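Local coordinates for beta-lactamase (Francisella tularensis subsp. tularensis, PDB 3P09), which probably hydrolyses beta-lactam antibiotics as a class A serine beta-lactamase, adding water to give a substituted beta-amino acid, at residues Tyr42-Thr46 and Thr182-Tyr186; Leu69-Ala73 and Leu143-Ile147; Ile89-Asp95 and Ile132-Glu136; Asn165-Pro169 and Thr232-Tyr236; Ile216-Pro221 and Ala278-Ala282. All blocks are in the same frame, centred on the assembly; numbering follows the deposited sequence.

Contact 1: Tyr42-Thr46 and Thr182-Tyr186. With SO4 (sulfate ion), chain D.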
# COMPACT_ATOMS: atom_id res chain seq x y z
N TYR A 42 6.94 7.19 8.00
CA TYR A 42 6.39 6.93 9.32
C TYR A 42 6.66 5.50 9.71
O TYR A 42 6.53 4.58 8.89
CB TYR A 42 4.89 7.21 9.36
CG TYR A 42 4.35 7.37 10.77
CD1 TYR A 42 3.61 6.36 11.38
CD2 TYR A 42 4.58 8.54 11.50
CE1 TYR A 42 3.12 6.51 12.66
CE2 TYR A 42 4.09 8.69 12.78
CZ TYR A 42 3.36 7.67 13.35
OH TYR A 42 2.87 7.80 14.62
N THR A 43 7.06 5.29 10.96
CA THR A 43 7.21 3.92 11.48
C THR A 43 6.29 3.74 12.67
O THR A 43 6.02 4.69 13.41
CB THR A 43 8.61 3.64 11.96
OG1 THR A 43 8.88 4.46 13.10
CG2 THR A 43 9.61 3.93 10.88
N LEU A 44 5.83 2.51 12.88
CA LEU A 44 4.93 2.25 13.99
C LEU A 44 5.40 1.00 14.70
O LEU A 44 5.52 -0.06 14.09
CB LEU A 44 3.51 2.04 13.48
CG LEU A 44 2.42 2.95 14.02
CD1 LEU A 44 1.09 2.30 13.76
CD2 LEU A 44 2.62 3.20 15.49
N ASN A 45 5.66 1.14 16.00
CA ASN A 45 6.06 0.03 16.85
C ASN A 45 4.90 -0.56 17.65
O ASN A 45 3.82 0.03 17.73
CB ASN A 45 7.18 0.46 17.81
CG ASN A 45 8.56 0.06 17.32
OD1 ASN A 45 9.25 0.82 16.66
ND2 ASN A 45 8.96 -1.16 17.66
N THR A 46 5.14 -1.71 18.25
CA THR A 46 4.08 -2.44 18.94
C THR A 46 3.71 -1.81 20.29
O THR A 46 4.49 -1.82 21.23
CB THR A 46 4.47 -3.91 19.12
OG1 THR A 46 5.71 -3.99 19.84
CG2 THR A 46 4.63 -4.60 17.75
N THR A 182 0.33 4.22 7.30
CA THR A 182 1.18 3.30 8.06
C THR A 182 0.44 2.77 9.29
O THR A 182 0.51 1.59 9.60
CB THR A 182 2.52 3.98 8.49
OG1 THR A 182 3.25 4.36 7.32
CG2 THR A 182 3.41 3.02 9.29
N LYS A 183 -0.27 3.64 10.00
CA LYS A 183 -1.19 3.18 11.05
C LYS A 183 -2.20 2.17 10.46
O LYS A 183 -2.55 1.18 11.11
CB LYS A 183 -1.90 4.36 11.71
CG LYS A 183 -0.98 5.22 12.60
CD LYS A 183 -1.76 6.16 13.54
CE LYS A 183 -2.87 6.87 12.82
NZ LYS A 183 -3.83 7.53 13.77
N ASP A 184 -2.65 2.41 9.24
CA ASP A 184 -3.62 1.51 8.61
C ASP A 184 -3.09 0.09 8.41
O ASP A 184 -3.76 -0.88 8.73
CB ASP A 184 -4.06 2.03 7.24
CG ASP A 184 -4.97 3.23 7.33
OD1 ASP A 184 -5.51 3.50 8.43
OD2 ASP A 184 -5.17 3.89 6.29
N ILE A 185 -1.89 -0.02 7.85
CA ILE A 185 -1.37 -1.35 7.55
C ILE A 185 -1.06 -2.08 8.86
O ILE A 185 -1.26 -3.29 8.96
CB ILE A 185 -0.12 -1.30 6.62
CG1 ILE A 185 0.07 -2.65 5.92
CG2 ILE A 185 1.13 -0.90 7.38
CD1 ILE A 185 1.11 -2.61 4.79
N TYR A 186 -0.61 -1.34 9.87
CA TYR A 186 -0.31 -1.96 11.17
C TYR A 186 -1.59 -2.45 11.82
O TYR A 186 -1.66 -3.55 12.36
CB TYR A 186 0.36 -0.94 12.10
CG TYR A 186 0.85 -1.56 13.39
CD1 TYR A 186 0.03 -1.61 14.52
CD2 TYR A 186 2.12 -2.11 13.48
CE1 TYR A 186 0.48 -2.19 15.71
CE2 TYR A 186 2.57 -2.69 14.65
CZ TYR A 186 1.75 -2.73 15.76
OH TYR A 186 2.21 -3.30 16.92
S SO4 D . 3.74 10.55 16.57
O1 SO4 D . 4.99 9.81 16.72
O2 SO4 D . 4.01 11.99 16.56
O3 SO4 D . 3.09 10.19 15.31
O4 SO4 D . 2.85 10.23 17.68
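Tyr42, on strand 38-44, starts the contact: its O lies 3.5 Å from Thr182 CG2, and its CB lies 3.9 Å from Thr182 OG1, a hydroxyl already hydrogen-bonded to the carbonyl of Pro178. The ring runs on past Lys183 (Tyr42 CE1 to Lys183 CG 4.3 Å); Tyr42 OH donates a very short 2.5 Å hydrogen bond to O3 of a sulfate, probably from the crystallisation liquor, that Lys53 also binds. Thr43 turns its CA-CB bond away from the helix, and its OG1 pairs with the backbone N of Ile52. Tyr42 and Leu44 thus point to the face of the antiparallel sheet on which helix 178-190 packs, the serine beta-lactamase fold's junction of sheet and helices. The segment axes approach to 8.5 Å at 29°. Leu44 CD1 makes the central packing, 3.6 Å from Lys183 CA and 3.7 Å from Tyr186 CB. Past the strand, Asn45 points away, and poorly ordered Thr46 directs OG1 to Gln251.

Contact 2: Leu69-Ala73 and Leu143-Ile147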
# COMPACT_ATOMS: atom_id res chain seq x y z
N LEU A 69 -5.88 -1.39 1.50
CA LEU A 69 -7.09 -0.97 2.23
C LEU A 69 -8.32 -1.71 1.71
O LEU A 69 -9.20 -2.13 2.48
CB LEU A 69 -7.31 0.52 2.05
CG LEU A 69 -6.20 1.38 2.64
CD1 LEU A 69 -6.43 2.87 2.28
CD2 LEU A 69 -6.17 1.21 4.14
N LEU A 70 -8.37 -1.86 0.40
CA LEU A 70 -9.46 -2.55 -0.28
C LEU A 70 -9.52 -4.01 0.16
O LEU A 70 -10.58 -4.54 0.46
CB LEU A 70 -9.26 -2.47 -1.79
CG LEU A 70 -10.21 -3.28 -2.67
CD1 LEU A 70 -11.67 -2.90 -2.41
CD2 LEU A 70 -9.86 -3.16 -4.16
N VAL A 71 -8.36 -4.66 0.19
CA VAL A 71 -8.30 -6.06 0.61
C VAL A 71 -8.65 -6.19 2.10
O VAL A 71 -9.35 -7.12 2.50
CB VAL A 71 -6.94 -6.67 0.26
CG1 VAL A 71 -6.71 -7.96 1.02
CG2 VAL A 71 -6.88 -6.90 -1.23
N GLY A 72 -8.19 -5.25 2.90
CA GLY A 72 -8.62 -5.19 4.29
C GLY A 72 -10.14 -5.13 4.41
O GLY A 72 -10.75 -5.85 5.20
N ALA A 73 -10.75 -4.26 3.61
CA ALA A 73 -12.20 -4.12 3.59
C ALA A 73 -12.89 -5.42 3.20
O ALA A 73 -13.92 -5.78 3.76
CB ALA A 73 -12.61 -3.00 2.64
N LEU A 143 -15.99 1.26 0.63
CA LEU A 143 -14.56 1.29 0.91
C LEU A 143 -14.21 2.46 1.83
O LEU A 143 -13.50 2.28 2.82
CB LEU A 143 -13.75 1.37 -0.39
CG LEU A 143 -12.24 1.48 -0.25
CD1 LEU A 143 -11.69 0.35 0.61
CD2 LEU A 143 -11.59 1.48 -1.64
N ASN A 144 -14.68 3.65 1.49
CA ASN A 144 -14.43 4.82 2.33
C ASN A 144 -15.03 4.70 3.73
O ASN A 144 -14.43 5.14 4.71
CB ASN A 144 -14.90 6.09 1.64
CG ASN A 144 -14.02 6.46 0.47
OD1 ASN A 144 -12.80 6.54 0.60
ND2 ASN A 144 -14.63 6.66 -0.69
N LYS A 145 -16.20 4.09 3.84
CA LYS A 145 -16.74 3.76 5.16
C LYS A 145 -15.77 2.87 5.95
O LYS A 145 -15.51 3.10 7.13
CB LYS A 145 -18.11 3.07 5.05
CG LYS A 145 -19.23 4.03 4.63
CD LYS A 145 -20.63 3.43 4.85
CE LYS A 145 -20.98 2.38 3.79
NZ LYS A 145 -22.35 1.81 3.99
N PHE A 146 -15.22 1.86 5.30
CA PHE A 146 -14.28 0.99 5.99
C PHE A 146 -13.02 1.74 6.42
O PHE A 146 -12.54 1.58 7.55
CB PHE A 146 -13.91 -0.23 5.15
CG PHE A 146 -12.90 -1.13 5.80
CD1 PHE A 146 -13.28 -1.96 6.85
CD2 PHE A 146 -11.59 -1.14 5.39
CE1 PHE A 146 -12.36 -2.78 7.47
CE2 PHE A 146 -10.66 -1.96 6.00
CZ PHE A 146 -11.05 -2.78 7.05
N ILE A 147 -12.48 2.56 5.53
CA ILE A 147 -11.32 3.37 5.86
C ILE A 147 -11.58 4.23 7.11
O ILE A 147 -10.73 4.32 8.01
CB ILE A 147 -10.92 4.23 4.64
CG1 ILE A 147 -10.44 3.31 3.52
CG2 ILE A 147 -9.82 5.22 4.99
CD1 ILE A 147 -10.13 4.04 2.23
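Phe146 adopts chi1 178° and chi2 75°, which lays its ring flat against helix 66-80. Ala73 CA stands 3.6 Å from the centroid of the Phe146 ring and 14° off its normal, a CH-pi contact over the face, while Ala73 CB is 3.5 Å from Phe146 CD2. Gly72 leaves room for this ring: an ideal CB there would come within a tight 3.5 Å of Phe146 CE2. The two helix segments cross at 90° with axes 9.6 Å apart, in the helical domain of the serine beta-lactamase fold, where helix 66-80 begins within the family's probable SxxK sequence. Leu143 leaves its backbone sideways, yet its t,p conformation (177°, 55°) brings CD1 into the crossing, 3.8 Å from Leu70 CA and 4.0 Å from Ala73 CB. Leu70 has nearly the same rotamer (173°, 58°), but its CA-CB bond points away, and its side chain packs on Leu133 and Val134 of helix 127-137. Leu69 and Ile147 both take m,t conformations that bring their tips together, Leu69 CD1 lying 3.9 Å from Ile147 CD1. Leu69 also touches Ile181 of helix 178-190.

Contact 3: Ile89-Asp95 and Ile132-Glu136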
# COMPACT_ATOMS: atom_id res chain seq x y z
N ILE A 89 -16.16 -15.53 -8.70
CA ILE A 89 -16.44 -14.35 -9.49
C ILE A 89 -16.01 -14.57 -10.92
O ILE A 89 -14.85 -14.85 -11.18
CB ILE A 89 -15.66 -13.11 -8.97
CG1 ILE A 89 -15.80 -12.94 -7.45
CG2 ILE A 89 -16.14 -11.86 -9.70
CD1 ILE A 89 -17.26 -12.83 -6.97
N PRO A 90 -16.95 -14.44 -11.87
CA PRO A 90 -16.61 -14.48 -13.29
C PRO A 90 -15.65 -13.36 -13.68
O PRO A 90 -15.82 -12.22 -13.26
CB PRO A 90 -17.96 -14.27 -13.98
CG PRO A 90 -18.95 -14.80 -13.00
CD PRO A 90 -18.40 -14.43 -11.65
N ILE A 91 -14.62 -13.69 -14.46
CA ILE A 91 -13.71 -12.67 -14.97
C ILE A 91 -14.07 -12.44 -16.44
O ILE A 91 -13.95 -13.34 -17.26
CB ILE A 91 -12.23 -13.13 -14.88
CG1 ILE A 91 -11.89 -13.53 -13.44
CG2 ILE A 91 -11.30 -12.03 -15.37
CD1 ILE A 91 -12.31 -12.51 -12.41
N ASN A 92 -14.53 -11.23 -16.75
CA ASN A 92 -14.97 -10.90 -18.11
C ASN A 92 -13.97 -9.97 -18.80
O ASN A 92 -13.23 -9.25 -18.14
CB ASN A 92 -16.36 -10.24 -18.07
CG ASN A 92 -17.40 -11.13 -17.39
OD1 ASN A 92 -17.48 -12.33 -17.64
ND2 ASN A 92 -18.19 -10.53 -16.50
N GLN A 93 -13.97 -9.97 -20.13
CA GLN A 93 -13.03 -9.16 -20.89
C GLN A 93 -13.17 -7.69 -20.53
O GLN A 93 -12.17 -6.98 -20.40
CB GLN A 93 -13.24 -9.33 -22.40
CG GLN A 93 -12.11 -8.73 -23.23
CD GLN A 93 -10.76 -9.37 -22.93
OE1 GLN A 93 -9.82 -8.69 -22.50
NE2 GLN A 93 -10.65 -10.68 -23.15
N ASP A 94 -14.40 -7.23 -20.36
CA ASP A 94 -14.65 -5.84 -20.01
C ASP A 94 -14.11 -5.49 -18.62
O ASP A 94 -13.96 -4.32 -18.29
CB ASP A 94 -16.14 -5.52 -20.12
CG ASP A 94 -17.01 -6.44 -19.29
OD1 ASP A 94 -18.12 -6.78 -19.75
OD2 ASP A 94 -16.59 -6.81 -18.17
N ASP A 95 -13.83 -6.50 -17.80
CA ASP A 95 -13.19 -6.25 -16.51
C ASP A 95 -11.75 -5.79 -16.72
O ASP A 95 -11.23 -4.96 -15.97
CB ASP A 95 -13.20 -7.53 -15.66
CG ASP A 95 -14.54 -7.81 -15.05
OD1 ASP A 95 -15.24 -6.83 -14.70
OD2 ASP A 95 -14.91 -8.99 -14.92
N ILE A 132 -12.70 -5.13 -9.70
CA ILE A 132 -13.69 -6.17 -9.40
C ILE A 132 -14.01 -6.19 -7.90
O ILE A 132 -15.17 -6.28 -7.49
CB ILE A 132 -13.21 -7.56 -9.86
CG1 ILE A 132 -13.20 -7.64 -11.40
CG2 ILE A 132 -14.09 -8.67 -9.26
CD1 ILE A 132 -12.50 -8.84 -11.95
N LEU A 133 -12.97 -6.09 -7.07
CA LEU A 133 -13.16 -6.14 -5.63
C LEU A 133 -13.97 -4.96 -5.13
O LEU A 133 -14.85 -5.12 -4.27
CB LEU A 133 -11.81 -6.21 -4.91
CG LEU A 133 -11.08 -7.55 -5.06
CD1 LEU A 133 -9.72 -7.48 -4.45
CD2 LEU A 133 -11.87 -8.70 -4.43
N VAL A 134 -13.68 -3.77 -5.67
CA VAL A 134 -14.44 -2.56 -5.32
C VAL A 134 -15.91 -2.79 -5.64
O VAL A 134 -16.78 -2.48 -4.83
CB VAL A 134 -13.93 -1.32 -6.10
CG1 VAL A 134 -14.95 -0.18 -6.04
CG2 VAL A 134 -12.58 -0.87 -5.57
N ARG A 135 -16.19 -3.34 -6.81
CA ARG A 135 -17.56 -3.65 -7.19
C ARG A 135 -18.18 -4.67 -6.25
O ARG A 135 -19.29 -4.48 -5.76
CB ARG A 135 -17.61 -4.15 -8.64
CG ARG A 135 -19.03 -4.38 -9.16
CD ARG A 135 -19.02 -5.10 -10.49
NE ARG A 135 -18.53 -6.46 -10.34
CZ ARG A 135 -17.72 -7.08 -11.20
NH1 ARG A 135 -17.28 -6.45 -12.28
NH2 ARG A 135 -17.34 -8.32 -10.97
N GLU A 136 -17.47 -5.77 -5.98
CA GLU A 136 -18.03 -6.84 -5.14
C GLU A 136 -18.18 -6.40 -3.69
O GLU A 136 -18.97 -6.98 -2.94
CB GLU A 136 -17.20 -8.13 -5.24
CG GLU A 136 -17.10 -8.72 -6.66
CD GLU A 136 -18.46 -9.07 -7.25
OE1 GLU A 136 -19.35 -9.48 -6.48
OE2 GLU A 136 -18.62 -8.93 -8.49
O HOH W 1 -16.75 -9.67 -13.26
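A salt-bridge network, formed by Asp95, Arg135 and Glu136 beside a small patch of isoleucines, joins helix 127-137 to strand 88-90 and the turn at 92-95, at the outer part of the helical domain of this class A beta-lactamase fold. The apolar layer comes first along the chain. Ile89, whose backbone pairs with Leu113 of the antiparallel strand 112-114, places CG2 3.8 Å from Ile132 CG2, and its CD1 comes within 4.0 Å of Glu136 CD. Ile91 points its CA-CB bond away from the helix, but chi1 -55° and chi2 -49° swing its end back, so that Ile91 CD1 sits 3.7 Å from Ile132 CD1. Arg135 then bridges the segments: NH1 of Arg135 donates to Asp95 OD1 at 3.2 Å with an N-H...O angle of 149°, Asp95 OD1 lying at the edge of the guanidinium, near its plane. The other side of the same cation serves its neighbour in the helix, with Arg135 NE 3.1 Å and Arg135 NH2 2.9 Å from Glu136 OE2. Asp95 is itself fixed by the turn, since Asn92 N donates to Asp95 OD2 at 2.9 Å and 168°. A water completes the link, accepting from Arg135 NH2 at 2.7 Å and donating to Pro90 O at 2.7 Å and to Asp95 OD2 at 2.6 Å.

Contact 4: Asn165-Pro169 and Thr232-Tyr236. With SO4 (sulfate ion), chain F.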
# COMPACT_ATOMS: atom_id res chain seq x y z
N ASN A 165 -5.00 7.27 -9.90
CA ASN A 165 -3.61 7.71 -10.05
C ASN A 165 -3.43 9.20 -10.32
O ASN A 165 -2.31 9.72 -10.25
CB ASN A 165 -2.93 6.91 -11.16
CG ASN A 165 -2.75 5.46 -10.79
OD1 ASN A 165 -2.25 5.15 -9.72
ND2 ASN A 165 -3.20 4.56 -11.65
N TYR A 166 -4.51 9.89 -10.64
CA TYR A 166 -4.42 11.28 -11.05
C TYR A 166 -4.76 12.21 -9.92
O TYR A 166 -5.83 12.14 -9.32
CB TYR A 166 -5.37 11.56 -12.21
CG TYR A 166 -5.39 10.44 -13.22
CD1 TYR A 166 -4.22 9.78 -13.57
CD2 TYR A 166 -6.58 10.03 -13.80
CE1 TYR A 166 -4.23 8.74 -14.48
CE2 TYR A 166 -6.60 8.99 -14.72
CZ TYR A 166 -5.42 8.35 -15.05
OH TYR A 166 -5.46 7.33 -15.97
N THR A 167 -3.81 13.08 -9.59
CA THR A 167 -4.02 14.01 -8.50
C THR A 167 -3.69 15.40 -8.98
O THR A 167 -3.28 15.61 -10.12
CB THR A 167 -3.09 13.67 -7.29
OG1 THR A 167 -1.72 13.66 -7.71
CG2 THR A 167 -3.44 12.31 -6.70
N GLN A 168 -3.88 16.37 -8.10
CA GLN A 168 -3.41 17.73 -8.35
C GLN A 168 -2.62 18.16 -7.14
O GLN A 168 -2.93 17.75 -6.02
CB GLN A 168 -4.59 18.67 -8.61
CG GLN A 168 -5.53 18.20 -9.72
CD GLN A 168 -4.88 18.25 -11.10
OE1 GLN A 168 -3.83 18.87 -11.28
NE2 GLN A 168 -5.52 17.61 -12.07
N PRO A 169 -1.58 18.98 -7.35
CA PRO A 169 -0.65 19.36 -6.28
C PRO A 169 -1.33 19.88 -5.01
O PRO A 169 -0.88 19.53 -3.93
CB PRO A 169 0.18 20.46 -6.94
CG PRO A 169 0.14 20.16 -8.40
CD PRO A 169 -1.24 19.60 -8.64
N THR A 232 2.67 3.32 -7.63
CA THR A 232 3.41 4.08 -8.62
C THR A 232 2.40 4.79 -9.54
O THR A 232 1.82 4.15 -10.41
CB THR A 232 4.30 3.13 -9.45
OG1 THR A 232 4.95 2.19 -8.58
CG2 THR A 232 5.34 3.92 -10.19
N CYS A 233 2.18 6.09 -9.34
CA CYS A 233 1.14 6.79 -10.11
C CYS A 233 1.46 6.93 -11.60
O CYS A 233 0.54 6.91 -12.45
CB CYS A 233 0.82 8.17 -9.52
SG CYS A 233 -0.25 8.07 -8.06
N GLY A 234 2.74 7.12 -11.92
CA GLY A 234 3.15 7.45 -13.27
C GLY A 234 3.06 8.94 -13.54
O GLY A 234 3.15 9.38 -14.69
N GLN A 235 2.87 9.72 -12.48
CA GLN A 235 2.98 11.16 -12.58
C GLN A 235 3.46 11.72 -11.24
O GLN A 235 3.37 11.04 -10.22
CB GLN A 235 1.66 11.79 -12.99
CG GLN A 235 0.49 11.41 -12.12
CD GLN A 235 -0.69 12.37 -12.27
OE1 GLN A 235 -1.02 12.80 -13.37
NE2 GLN A 235 -1.31 12.71 -11.14
N TYR A 236 3.95 12.96 -11.27
CA TYR A 236 4.50 13.63 -10.08
C TYR A 236 5.52 12.75 -9.35
O TYR A 236 5.61 12.78 -8.12
CB TYR A 236 3.39 14.08 -9.13
CG TYR A 236 2.49 15.12 -9.74
CD1 TYR A 236 2.95 16.41 -10.00
CD2 TYR A 236 1.17 14.82 -10.07
CE1 TYR A 236 2.12 17.37 -10.57
CE2 TYR A 236 0.33 15.77 -10.63
CZ TYR A 236 0.81 17.04 -10.88
OH TYR A 236 -0.03 17.98 -11.44
S SO4 F . 2.47 -0.39 -8.54
O1 SO4 F . 3.81 -0.13 -9.03
O2 SO4 F . 1.59 0.73 -8.86
O3 SO4 F . 1.99 -1.58 -9.20
O4 SO4 F . 2.50 -0.56 -7.10
O HOH W 2 -0.64 11.47 -8.85
O HOH W 3 -2.27 17.30 -12.68
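Thr232 faces away from the 165-169 loop; its OG1 donates to O1 of a sulfate at 2.6 Å, and its N makes a weak 3.1 Å bond to O2 of that ion. The sulfate, probably from the crystallisation liquor, is also held by Ser125 and Thr230. Cys233 approaches the other loop, with SG 3.4 Å from Asn165 O, and forms a disulfide with Cys63. A disulfide at this place, beside the probable nucleophile's SxxK sequence, recalls class A carbapenemases such as KPC, and 165-169 is probably part of the omega loop. Gly234 has phi 85°, psi 12°, where a CB would jam against the preceding carbonyl. Gln235 reaches across through water: its NE2 donates at 2.7 Å to a molecule lying 2.8 Å from Asn165 O and 2.7 Å from Thr167 OG1. Tyr236 packs CE2 3.6 Å from Thr167 O and CZ 4.0 Å from Pro169 CD; a second water lies 2.6 Å from both Tyr236 OH and Gln168 OE1.

Contact 5: Ile216-Pro221 and Ala278-Ala282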
# COMPACT_ATOMS: atom_id res chain seq x y z
N ILE A 216 11.57 -0.82 -0.34
CA ILE A 216 12.01 -1.04 1.04
C ILE A 216 12.83 -2.32 1.21
O ILE A 216 13.88 -2.32 1.87
CB ILE A 216 10.81 -1.06 2.01
CG1 ILE A 216 10.21 0.35 2.15
CG2 ILE A 216 11.23 -1.61 3.36
CD1 ILE A 216 8.87 0.41 2.88
N ALA A 217 12.34 -3.40 0.62
CA ALA A 217 12.98 -4.71 0.75
C ALA A 217 14.45 -4.67 0.34
O ALA A 217 15.28 -5.38 0.91
CB ALA A 217 12.23 -5.77 -0.06
N PHE A 218 14.75 -3.84 -0.65
CA PHE A 218 16.10 -3.72 -1.20
C PHE A 218 17.13 -3.36 -0.13
O PHE A 218 18.32 -3.65 -0.28
CB PHE A 218 16.07 -2.65 -2.29
CG PHE A 218 17.37 -2.47 -3.02
CD1 PHE A 218 18.33 -1.58 -2.56
CD2 PHE A 218 17.61 -3.15 -4.21
CE1 PHE A 218 19.52 -1.41 -3.25
CE2 PHE A 218 18.80 -2.98 -4.90
CZ PHE A 218 19.75 -2.10 -4.42
N SER A 219 16.68 -2.73 0.95
CA SER A 219 17.60 -2.19 1.94
C SER A 219 17.49 -2.85 3.31
O SER A 219 18.24 -2.50 4.22
CB SER A 219 17.39 -0.68 2.08
OG SER A 219 17.65 -0.03 0.86
N MSE A 220 16.55 -3.78 3.46
CA MSE A 220 16.37 -4.51 4.71
C MSE A 220 17.49 -5.54 4.86
O MSE A 220 17.93 -6.14 3.87
CB MSE A 220 14.99 -5.20 4.76
CG MSE A 220 13.74 -4.31 5.07
SE MSE A 220 14.11 -3.00 6.43
CE MSE A 220 14.51 -1.48 5.28
N PRO A 221 17.98 -5.75 6.09
CA PRO A 221 18.87 -6.90 6.28
C PRO A 221 18.18 -8.16 5.79
O PRO A 221 16.97 -8.31 5.94
CB PRO A 221 19.06 -6.94 7.80
CG PRO A 221 18.82 -5.54 8.24
CD PRO A 221 17.72 -5.03 7.34
N ALA A 278 15.04 3.91 3.12
CA ALA A 278 14.87 2.64 3.84
C ALA A 278 16.16 2.18 4.50
O ALA A 278 16.14 1.54 5.55
CB ALA A 278 14.34 1.55 2.90
N LYS A 279 17.29 2.50 3.88
CA LYS A 279 18.59 2.09 4.42
C LYS A 279 18.91 2.89 5.67
O LYS A 279 19.44 2.36 6.66
CB LYS A 279 19.69 2.26 3.37
CG LYS A 279 21.07 1.84 3.85
CD LYS A 279 21.04 0.45 4.45
CE LYS A 279 22.38 -0.26 4.29
NZ LYS A 279 22.64 -0.58 2.86
N LEU A 280 18.59 4.18 5.63
CA LEU A 280 18.77 5.05 6.79
C LEU A 280 17.97 4.48 7.93
O LEU A 280 18.43 4.41 9.07
CB LEU A 280 18.29 6.46 6.48
CG LEU A 280 19.20 7.25 5.53
CD1 LEU A 280 18.52 8.53 5.05
CD2 LEU A 280 20.52 7.56 6.21
N ILE A 281 16.76 4.05 7.63
CA ILE A 281 15.86 3.58 8.66
C ILE A 281 16.35 2.25 9.23
O ILE A 281 16.37 2.05 10.45
CB ILE A 281 14.44 3.47 8.13
CG1 ILE A 281 13.91 4.90 7.87
CG2 ILE A 281 13.55 2.75 9.12
CD1 ILE A 281 12.76 4.98 6.90
N ALA A 282 16.77 1.35 8.34
CA ALA A 282 17.28 0.06 8.76
C ALA A 282 18.47 0.24 9.69
O ALA A 282 18.60 -0.47 10.69
CB ALA A 282 17.66 -0.80 7.54
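Ala278, Ser219 and Ala282 have the most surface buried here, 58, 57 and 43 Å² respectively, and all three direct their CA-CB bonds toward the opposing segment. The two alanines lie one turn apart on the helix, as the 2.9 Å bond from Ala282 N to Ala278 O confirms, and their small side chains let the 216-221 loop come close: Ile216 CA is 5.4 Å from Ala278 CA, and Met220 CA 6.2 Å from Ala282 CA. Ala278 CB is approached from several directions, with Ile216 CA at 3.9 Å, Ser219 CB at 3.9 Å and CE of Met220, a selenomethionine in this crystal, also at 3.9 Å. Ser219 sets its CB 3.7 Å from Lys279 N, and its hydroxyl is hydrogen-bonded to the carbonyl of Gln275, a turn earlier in the helix. Ala282 CB meets Ser219 O at 3.8 Å, Met220 CE at 3.9 Å and Pro221 CD at 4.2 Å. Met220 starts out away from the helix; its chi1 of -78° and chi2 of -40° curl the chain back, bringing CE to 3.4 Å from Ala278 O. On the sheet side of the contact, Ile216 packs on Leu255 and Ile257 and Ala278 on Ile257. This layering of the C-terminal helix, with the loop leading into strand 225-232, on one face of the antiparallel sheet is typical of the alpha/beta domain of serine beta-lactamases.

Contacts 1 and 5 lie on opposite faces of the five-stranded sheet, about 16 Å apart between centres: Ile185 of contact 1 touches Val242 and Ile244, whereas Ile216 and Met220 of contact 5 touch Ala243 and Ile245. Contact 2 touches contact 1 through Asp184 and Leu69, and contact 3 through Leu70 with Leu133 and Val134, so that packing runs from the sheet into the helical domain; contacts 1 and 3 end up about 31 Å apart between centres. Along the chain, contact 3 nests inside contact 2 and contact 2 inside contact 1. Contact 4 crosses both 1 and 5, tying the probable omega loop to the sheet edge beside the probable active site, about 21 Å from contact 2 between centres.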